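Local coordinates for polyhedrin (Antheraea mylitta cypovirus 4, PDB 5A9C), which forms the crystalline protein matrix of cypovirus polyhedra, the occlusion bodies that probably encase and protect virus particles between insect hosts, at residues 96-102 with 143-149; 40-46 with 79-85; 56-62 with 169-175. Residue numbers count along the deposited sequence, not the author numbering.

Interaction 1: residues 96-102 with 143-149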
# COMPACT_ATOMS: atom_id res chain seq x y z
N ARG A 96 -10.87 15.60 -2.66
CA ARG A 96 -12.18 15.12 -2.21
C ARG A 96 -12.13 14.21 -0.99
O ARG A 96 -11.09 13.64 -0.65
CB ARG A 96 -12.87 14.38 -3.36
CG ARG A 96 -12.21 13.07 -3.72
CD ARG A 96 -12.72 12.52 -5.04
NE ARG A 96 -12.25 13.31 -6.17
CZ ARG A 96 -12.45 12.97 -7.44
NH1 ARG A 96 -13.11 11.86 -7.74
NH2 ARG A 96 -11.99 13.74 -8.41
N VAL A 97 -13.28 14.08 -0.34
CA VAL A 97 -13.45 13.24 0.83
C VAL A 97 -14.84 12.64 0.75
O VAL A 97 -15.76 13.25 0.21
CB VAL A 97 -13.35 14.06 2.14
CG1 VAL A 97 -13.55 13.16 3.36
CG2 VAL A 97 -12.01 14.78 2.24
N GLU A 98 -15.00 11.43 1.28
CA GLU A 98 -16.35 10.91 1.50
C GLU A 98 -16.37 9.93 2.65
O GLU A 98 -15.37 9.26 2.93
CB GLU A 98 -16.93 10.30 0.22
CG GLU A 98 -16.45 8.91 -0.13
CD GLU A 98 -17.07 8.38 -1.41
OE1 GLU A 98 -17.80 9.15 -2.07
OE2 GLU A 98 -16.84 7.21 -1.75
N ALA A 99 -17.49 9.89 3.35
CA ALA A 99 -17.70 8.93 4.42
C ALA A 99 -18.47 7.74 3.86
O ALA A 99 -19.64 7.87 3.50
CB ALA A 99 -18.46 9.56 5.57
N THR A 100 -17.80 6.60 3.76
CA THR A 100 -18.41 5.40 3.22
C THR A 100 -18.91 4.52 4.36
O THR A 100 -18.77 4.89 5.54
CB THR A 100 -17.41 4.62 2.34
OG1 THR A 100 -16.10 4.72 2.92
CG2 THR A 100 -17.36 5.22 0.93
N ASN A 101 -19.51 3.38 4.04
CA ASN A 101 -19.98 2.48 5.08
C ASN A 101 -18.86 1.60 5.61
O ASN A 101 -17.70 1.78 5.23
CB ASN A 101 -21.19 1.64 4.61
CG ASN A 101 -20.81 0.56 3.61
OD1 ASN A 101 -19.63 0.34 3.32
ND2 ASN A 101 -21.81 -0.13 3.09
N MET A 102 -19.19 0.65 6.48
CA MET A 102 -18.17 -0.15 7.14
C MET A 102 -17.29 -0.91 6.14
O MET A 102 -16.16 -1.29 6.46
CB MET A 102 -18.80 -1.13 8.13
CG MET A 102 -19.57 -2.26 7.49
SD MET A 102 -20.27 -3.39 8.71
CE MET A 102 -21.40 -2.30 9.57
N HIS A 143 -19.35 3.17 12.64
CA HIS A 143 -18.95 2.26 11.57
C HIS A 143 -18.69 2.92 10.21
O HIS A 143 -18.25 2.27 9.27
CB HIS A 143 -19.93 1.10 11.43
CG HIS A 143 -19.95 0.19 12.62
ND1 HIS A 143 -19.12 0.37 13.71
CD2 HIS A 143 -20.69 -0.91 12.89
CE1 HIS A 143 -19.35 -0.58 14.60
NE2 HIS A 143 -20.30 -1.37 14.13
N ASN A 144 -18.98 4.22 10.11
CA ASN A 144 -18.56 4.98 8.94
C ASN A 144 -17.07 4.74 8.69
O ASN A 144 -16.31 4.50 9.63
CB ASN A 144 -18.80 6.48 9.13
CG ASN A 144 -20.03 6.98 8.40
OD1 ASN A 144 -20.76 7.84 8.90
ND2 ASN A 144 -20.26 6.46 7.20
N THR A 145 -16.66 4.80 7.43
CA THR A 145 -15.24 4.82 7.10
C THR A 145 -14.92 6.09 6.34
O THR A 145 -15.83 6.80 5.91
CB THR A 145 -14.81 3.58 6.28
OG1 THR A 145 -15.74 3.36 5.22
CG2 THR A 145 -14.74 2.34 7.17
N VAL A 146 -13.63 6.40 6.20
CA VAL A 146 -13.22 7.64 5.56
C VAL A 146 -12.30 7.41 4.36
O VAL A 146 -11.34 6.64 4.44
CB VAL A 146 -12.53 8.59 6.56
CG1 VAL A 146 -12.02 9.83 5.85
CG2 VAL A 146 -13.48 8.95 7.70
N LYS A 147 -12.59 8.09 3.26
CA LYS A 147 -11.77 8.03 2.06
C LYS A 147 -11.31 9.43 1.69
O LYS A 147 -12.12 10.36 1.69
CB LYS A 147 -12.56 7.43 0.89
CG LYS A 147 -12.85 5.95 1.03
CD LYS A 147 -13.91 5.50 0.03
CE LYS A 147 -13.54 5.87 -1.40
NZ LYS A 147 -14.66 5.57 -2.34
N VAL A 148 -10.03 9.58 1.40
CA VAL A 148 -9.49 10.87 0.99
C VAL A 148 -8.65 10.73 -0.27
O VAL A 148 -7.88 9.78 -0.41
CB VAL A 148 -8.64 11.53 2.09
CG1 VAL A 148 -8.14 12.90 1.65
CG2 VAL A 148 -9.44 11.64 3.39
N LEU A 149 -8.81 11.68 -1.18
CA LEU A 149 -7.96 11.77 -2.37
C LEU A 149 -7.37 13.16 -2.50
O LEU A 149 -8.08 14.16 -2.47
CB LEU A 149 -8.75 11.44 -3.63
CG LEU A 149 -8.01 11.71 -4.94
CD1 LEU A 149 -6.79 10.81 -5.07
CD2 LEU A 149 -8.92 11.54 -6.14
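Arg-96 opens an antiparallel ladder with two backbone hydrogen bonds to Leu-149, its N to Leu-149 O and its O to Leu-149 N, each at 3.1 Å. Its guanidinium lies over Leu-149 CD2, while NE donates a hydrogen bond to Arg-94 O and Trp-116 supplies a cation-pi partner. Val-97 faces Val-148 in a non-hydrogen-bonded pair, CG2 to CG2 4.2 Å, on the inward face. This pairing, with strand axes 4.7 Å apart at 156°, joins strand 96-100, outermost within this chain, to the central strand of a three-stranded sheet, which packs on the larger sheet in the polyhedrin beta sandwich: Val-97 and Val-148 both touch Phe-86. On the other face Glu-98 OE2 makes a 2.8 Å salt bridge to Lys-147 NZ, which also hydrogen-bonds to Ala-115 O. Thr-100 O accepts both Thr-145 N (2.8 Å) and Asn-144 ND2 (2.7 Å). A hydroxyl relay follows: Thr-100 OG1 donates to Thr-145 OG1 (2.7 Å), and Thr-145 OG1 to Asn-101 O (2.5 Å). Met-102 CE meets His-143 CD2 at 3.7 Å.

Interaction 2: residues 40-46 with 79-85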
# COMPACT_ATOMS: atom_id res chain seq x y z
N VAL A 40 -1.41 15.94 4.13
CA VAL A 40 -2.83 15.78 4.43
C VAL A 40 -2.96 15.14 5.80
O VAL A 40 -2.29 14.14 6.09
CB VAL A 40 -3.54 14.92 3.38
CG1 VAL A 40 -4.96 14.60 3.81
CG2 VAL A 40 -3.54 15.63 2.04
N VAL A 41 -3.80 15.72 6.64
CA VAL A 41 -4.01 15.18 7.97
C VAL A 41 -5.49 14.98 8.24
O VAL A 41 -6.31 15.87 7.99
CB VAL A 41 -3.43 16.10 9.06
CG1 VAL A 41 -3.57 15.46 10.43
CG2 VAL A 41 -1.96 16.42 8.75
N VAL A 42 -5.83 13.80 8.75
CA VAL A 42 -7.19 13.51 9.18
C VAL A 42 -7.23 13.50 10.70
O VAL A 42 -6.64 12.62 11.34
CB VAL A 42 -7.66 12.14 8.64
CG1 VAL A 42 -9.10 11.87 9.06
CG2 VAL A 42 -7.52 12.09 7.12
N PHE A 43 -7.89 14.49 11.28
CA PHE A 43 -8.01 14.61 12.73
C PHE A 43 -9.32 14.00 13.18
O PHE A 43 -10.38 14.53 12.87
CB PHE A 43 -8.00 16.08 13.16
CG PHE A 43 -6.71 16.80 12.90
CD1 PHE A 43 -5.66 16.70 13.79
CD2 PHE A 43 -6.57 17.61 11.78
CE1 PHE A 43 -4.47 17.38 13.56
CE2 PHE A 43 -5.39 18.29 11.55
CZ PHE A 43 -4.34 18.18 12.44
N ALA A 44 -9.26 12.90 13.93
CA ALA A 44 -10.46 12.28 14.47
C ALA A 44 -10.79 12.83 15.86
O ALA A 44 -9.93 12.87 16.73
CB ALA A 44 -10.30 10.76 14.53
N GLN A 45 -12.03 13.27 16.04
CA GLN A 45 -12.48 13.82 17.32
C GLN A 45 -13.36 12.82 18.07
O GLN A 45 -14.33 12.30 17.51
CB GLN A 45 -13.26 15.12 17.10
CG GLN A 45 -13.93 15.65 18.36
CD GLN A 45 -14.97 16.71 18.07
OE1 GLN A 45 -15.51 16.78 16.97
NE2 GLN A 45 -15.27 17.53 19.07
N TYR A 46 -13.04 12.58 19.33
CA TYR A 46 -13.80 11.63 20.14
C TYR A 46 -14.56 12.34 21.26
O TYR A 46 -14.15 13.42 21.70
CB TYR A 46 -12.88 10.55 20.72
CG TYR A 46 -12.11 9.80 19.65
CD1 TYR A 46 -12.68 8.72 18.99
CD2 TYR A 46 -10.83 10.19 19.29
CE1 TYR A 46 -11.98 8.04 18.01
CE2 TYR A 46 -10.13 9.52 18.31
CZ TYR A 46 -10.71 8.45 17.67
OH TYR A 46 -10.01 7.78 16.70
N PRO A 79 -15.28 7.89 16.58
CA PRO A 79 -15.20 9.35 16.49
C PRO A 79 -16.51 10.04 16.12
O PRO A 79 -17.33 9.49 15.39
CB PRO A 79 -14.16 9.58 15.39
CG PRO A 79 -14.20 8.33 14.57
CD PRO A 79 -14.47 7.23 15.54
N MET A 80 -16.70 11.25 16.64
CA MET A 80 -17.85 12.09 16.30
C MET A 80 -17.74 12.59 14.87
O MET A 80 -18.75 12.89 14.22
CB MET A 80 -17.90 13.30 17.24
CG MET A 80 -18.07 12.95 18.71
SD MET A 80 -17.48 14.27 19.79
CE MET A 80 -18.36 15.68 19.13
N GLY A 81 -16.51 12.70 14.38
CA GLY A 81 -16.26 13.27 13.08
C GLY A 81 -14.78 13.45 12.86
O GLY A 81 -13.98 13.14 13.74
N VAL A 82 -14.41 13.95 11.69
CA VAL A 82 -13.02 14.23 11.37
C VAL A 82 -12.84 15.61 10.78
O VAL A 82 -13.72 16.14 10.11
CB VAL A 82 -12.42 13.20 10.38
CG1 VAL A 82 -12.29 11.83 11.04
CG2 VAL A 82 -13.27 13.11 9.11
N ILE A 83 -11.68 16.21 11.04
CA ILE A 83 -11.26 17.40 10.33
C ILE A 83 -10.21 16.95 9.34
O ILE A 83 -9.17 16.41 9.74
CB ILE A 83 -10.65 18.46 11.28
CG1 ILE A 83 -11.69 18.95 12.30
CG2 ILE A 83 -10.12 19.64 10.47
CD1 ILE A 83 -11.92 17.99 13.45
N VAL A 84 -10.48 17.13 8.06
CA VAL A 84 -9.52 16.75 7.03
C VAL A 84 -8.78 17.99 6.56
O VAL A 84 -9.39 18.93 6.04
CB VAL A 84 -10.20 16.04 5.84
CG1 VAL A 84 -9.14 15.58 4.84
CG2 VAL A 84 -11.00 14.84 6.33
N SER A 85 -7.47 17.99 6.76
CA SER A 85 -6.62 19.14 6.45
C SER A 85 -5.79 18.86 5.20
O SER A 85 -4.99 17.94 5.18
CB SER A 85 -5.71 19.44 7.64
OG SER A 85 -4.81 20.50 7.35
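Pro-79 enters the pairing before the regular strand begins, packing its CD 3.6 Å from Tyr-46 CE1 and its CB 4.1 Å from Ala-44 CB. Met-80 donates a hydrogen bond from its N to Gln-45 O at 2.7 Å, and its CE lies 3.6 Å from Gln-45 NE2. The next residue, Gly-81, returns a hydrogen bond to the same partner, its O accepting Gln-45 N at 3.0 Å. Two consecutive residues thus bond to one, and the nearest CA pairs slip from Tyr-46 with Pro-79 to Ala-44 with Val-82, so the strand has an irregular start. Val-82 begins the regular antiparallel ladder in a non-hydrogen-bonded pair with Ala-44; its CG1 reaches Val-42 CG1 at 3.8 Å. Ile-83 pairs with Phe-43 through two 2.8 Å hydrogen bonds, Phe-43 N to Ile-83 O and Ile-83 N to Phe-43 O, and Phe-43 CB stands 4.0 Å from Ile-83 CB. Val-84 brings CG1 to 4.4 Å from Val-40 CG1. Ser-85 closes the register with N to Val-41 O at 2.7 Å and O from Val-41 N at 2.9 Å. The axes run 4.5 Å apart at 160°. Both are inner strands of the six-stranded sheet: strand 51-58 flanks 38-45, strand 133-139 flanks 81-87, Val-40 and Val-42 meet strand 61-66 of the second sheet, and Phe-43 on the other face meets Tyr-199 edge-to-face.

Interaction 3: residues 56-62 with 169-175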
# COMPACT_ATOMS: atom_id res chain seq x y z
N TYR A 56 -0.28 12.36 6.85
CA TYR A 56 0.37 11.85 5.65
C TYR A 56 1.20 12.92 4.95
O TYR A 56 0.70 14.01 4.66
CB TYR A 56 -0.67 11.31 4.65
CG TYR A 56 -1.62 10.28 5.23
CD1 TYR A 56 -2.80 10.67 5.83
CD2 TYR A 56 -1.32 8.92 5.16
CE1 TYR A 56 -3.68 9.73 6.35
CE2 TYR A 56 -2.19 7.98 5.68
CZ TYR A 56 -3.37 8.39 6.27
OH TYR A 56 -4.23 7.46 6.79
N VAL A 57 2.46 12.62 4.69
CA VAL A 57 3.27 13.45 3.80
C VAL A 57 3.63 12.65 2.56
O VAL A 57 3.95 11.47 2.65
CB VAL A 57 4.52 14.02 4.50
CG1 VAL A 57 4.12 14.89 5.68
CG2 VAL A 57 5.45 12.90 4.95
N PHE A 58 3.56 13.31 1.41
CA PHE A 58 3.67 12.63 0.11
C PHE A 58 3.93 13.66 -0.98
O PHE A 58 3.43 14.78 -0.90
CB PHE A 58 2.36 11.90 -0.19
CG PHE A 58 1.17 12.81 -0.27
CD1 PHE A 58 0.57 13.28 0.89
CD2 PHE A 58 0.66 13.21 -1.49
CE1 PHE A 58 -0.52 14.13 0.82
CE2 PHE A 58 -0.43 14.05 -1.57
CZ PHE A 58 -1.03 14.51 -0.40
N PRO A 59 4.70 13.28 -2.01
CA PRO A 59 5.10 14.22 -3.06
C PRO A 59 4.17 14.34 -4.27
O PRO A 59 4.19 15.38 -4.92
CB PRO A 59 6.45 13.66 -3.51
CG PRO A 59 6.31 12.19 -3.31
CD PRO A 59 5.47 12.02 -2.06
N ASP A 60 3.37 13.32 -4.56
CA ASP A 60 2.61 13.32 -5.81
C ASP A 60 1.10 13.10 -5.65
O ASP A 60 0.30 13.86 -6.20
CB ASP A 60 3.18 12.29 -6.78
CG ASP A 60 4.59 12.64 -7.24
OD1 ASP A 60 4.77 13.74 -7.79
OD2 ASP A 60 5.50 11.82 -7.03
N TYR A 61 0.72 12.06 -4.93
CA TYR A 61 -0.69 11.77 -4.72
C TYR A 61 -0.91 10.93 -3.47
O TYR A 61 -0.02 10.21 -3.01
CB TYR A 61 -1.29 11.05 -5.94
CG TYR A 61 -0.65 9.71 -6.23
CD1 TYR A 61 -1.13 8.55 -5.64
CD2 TYR A 61 0.45 9.62 -7.07
CE1 TYR A 61 -0.54 7.32 -5.90
CE2 TYR A 61 1.05 8.40 -7.33
CZ TYR A 61 0.55 7.26 -6.74
OH TYR A 61 1.14 6.04 -7.00
N LEU A 62 -2.11 11.05 -2.91
CA LEU A 62 -2.46 10.31 -1.72
C LEU A 62 -3.85 9.71 -1.86
O LEU A 62 -4.81 10.42 -2.15
CB LEU A 62 -2.42 11.23 -0.49
CG LEU A 62 -2.94 10.64 0.82
CD1 LEU A 62 -2.00 9.56 1.34
CD2 LEU A 62 -3.12 11.74 1.85
N THR A 169 6.71 9.52 -11.28
CA THR A 169 5.70 9.84 -10.28
C THR A 169 5.29 8.61 -9.48
O THR A 169 5.16 8.67 -8.26
CB THR A 169 4.45 10.45 -10.94
OG1 THR A 169 4.77 11.74 -11.48
CG2 THR A 169 3.33 10.61 -9.92
N LEU A 170 5.10 7.50 -10.17
CA LEU A 170 4.70 6.25 -9.53
C LEU A 170 5.76 5.76 -8.55
O LEU A 170 5.45 5.38 -7.42
CB LEU A 170 4.42 5.18 -10.60
CG LEU A 170 4.00 3.78 -10.15
CD1 LEU A 170 5.21 2.99 -9.68
CD2 LEU A 170 2.94 3.85 -9.06
N THR A 171 7.02 5.78 -8.98
CA THR A 171 8.12 5.27 -8.17
C THR A 171 8.62 6.29 -7.15
O THR A 171 9.24 5.93 -6.15
CB THR A 171 9.31 4.84 -9.06
OG1 THR A 171 9.80 5.97 -9.79
CG2 THR A 171 8.87 3.77 -10.05
N ASN A 172 8.33 7.56 -7.40
CA ASN A 172 8.79 8.65 -6.54
C ASN A 172 7.85 8.90 -5.36
O ASN A 172 8.23 9.51 -4.36
CB ASN A 172 8.94 9.93 -7.36
CG ASN A 172 9.35 11.11 -6.52
OD1 ASN A 172 8.51 11.84 -5.99
ND2 ASN A 172 10.66 11.33 -6.40
N ASN A 173 6.62 8.41 -5.48
CA ASN A 173 5.58 8.72 -4.50
C ASN A 173 5.57 7.78 -3.29
O ASN A 173 4.83 6.80 -3.26
CB ASN A 173 4.21 8.75 -5.17
CG ASN A 173 3.13 9.26 -4.25
OD1 ASN A 173 3.10 10.44 -3.89
ND2 ASN A 173 2.21 8.38 -3.86
N ILE A 174 6.38 8.10 -2.29
CA ILE A 174 6.39 7.36 -1.03
C ILE A 174 5.55 8.09 0.01
O ILE A 174 5.97 9.13 0.52
CB ILE A 174 7.82 7.16 -0.49
CG1 ILE A 174 8.65 6.31 -1.45
CG2 ILE A 174 7.78 6.53 0.90
CD1 ILE A 174 10.07 6.04 -0.96
N VAL A 175 4.38 7.56 0.31
CA VAL A 175 3.51 8.13 1.33
C VAL A 175 4.01 7.77 2.72
O VAL A 175 4.20 6.60 3.04
CB VAL A 175 2.05 7.66 1.17
CG1 VAL A 175 1.19 8.20 2.30
CG2 VAL A 175 1.49 8.09 -0.18
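A single side-chain amide, that of Asn-173, stands in for a strand partner by binding the backbone of Asp-60 and Tyr-61 through both its donor and acceptor sides. OD1 of Asn-173 accepts Asp-60 N at 3.0 Å and Tyr-61 N at 3.1 Å, and the second bond is nearly straight at 169°. ND2 of Asn-173 donates to Tyr-61 O at 3.0 Å and also lies over one face of the Tyr-61 ring, 3.5 Å from Tyr-61 CZ. Asn-173 is the first residue to leave helical phi/psi after helix 165-172 and the centre of an inverse gamma turn, consistent with its side chain turning to this linker. Here the chain leaves strand 51-58 of the six-stranded sheet and, through Pro-59 and Asp-60, enters strand 61-66 of the three-stranded sheet, so the contact sits at one end of the beta sandwich. Val-175 fills the gap between these strands: its CG1 lies 3.6 Å from Leu-62 CD1 and 3.9 Å from the edge of the Tyr-56 ring at CD2, and its CG2 is 3.9 Å from Phe-58 CB. On the helix side, Asp-60 CB packs 3.6 Å from Thr-169 CG2, while Asp-60 OD1 forms a salt bridge with Arg-160. Tyr-61 OH comes within 3.5 Å of Leu-170 CD2. The same region meets the other chains of the trimeric assembly: Lys-63 of the third subunit hydrogen-bonds to Leu-170 O and Asn-173 O, and Leu-170 of the second subunit packs on Leu-170.

From the N terminus, 40-46 and then 56-62 are laid down before 79-85 returns to close interaction 2; interaction 3 is therefore already open and the two cross. Interaction 1 opens at 96-102 and closes at 143-149, all within the long loop that 169-175 finally shuts on 56-62. Interactions 1 and 2 belong to opposing sheets that pack together, Val-97 CG2 lying 4.0 Å from Val-84 CG1. In interaction 3, 56-62 runs from one sheet into the other and 169-175 ties helix 165-172 to this crossover; Val-40 CB packs across the sheets 3.5 Å from Leu-62 CD2, and Leu-149 CD1 meets Leu-62 O at 3.5 Å within the three-stranded sheet.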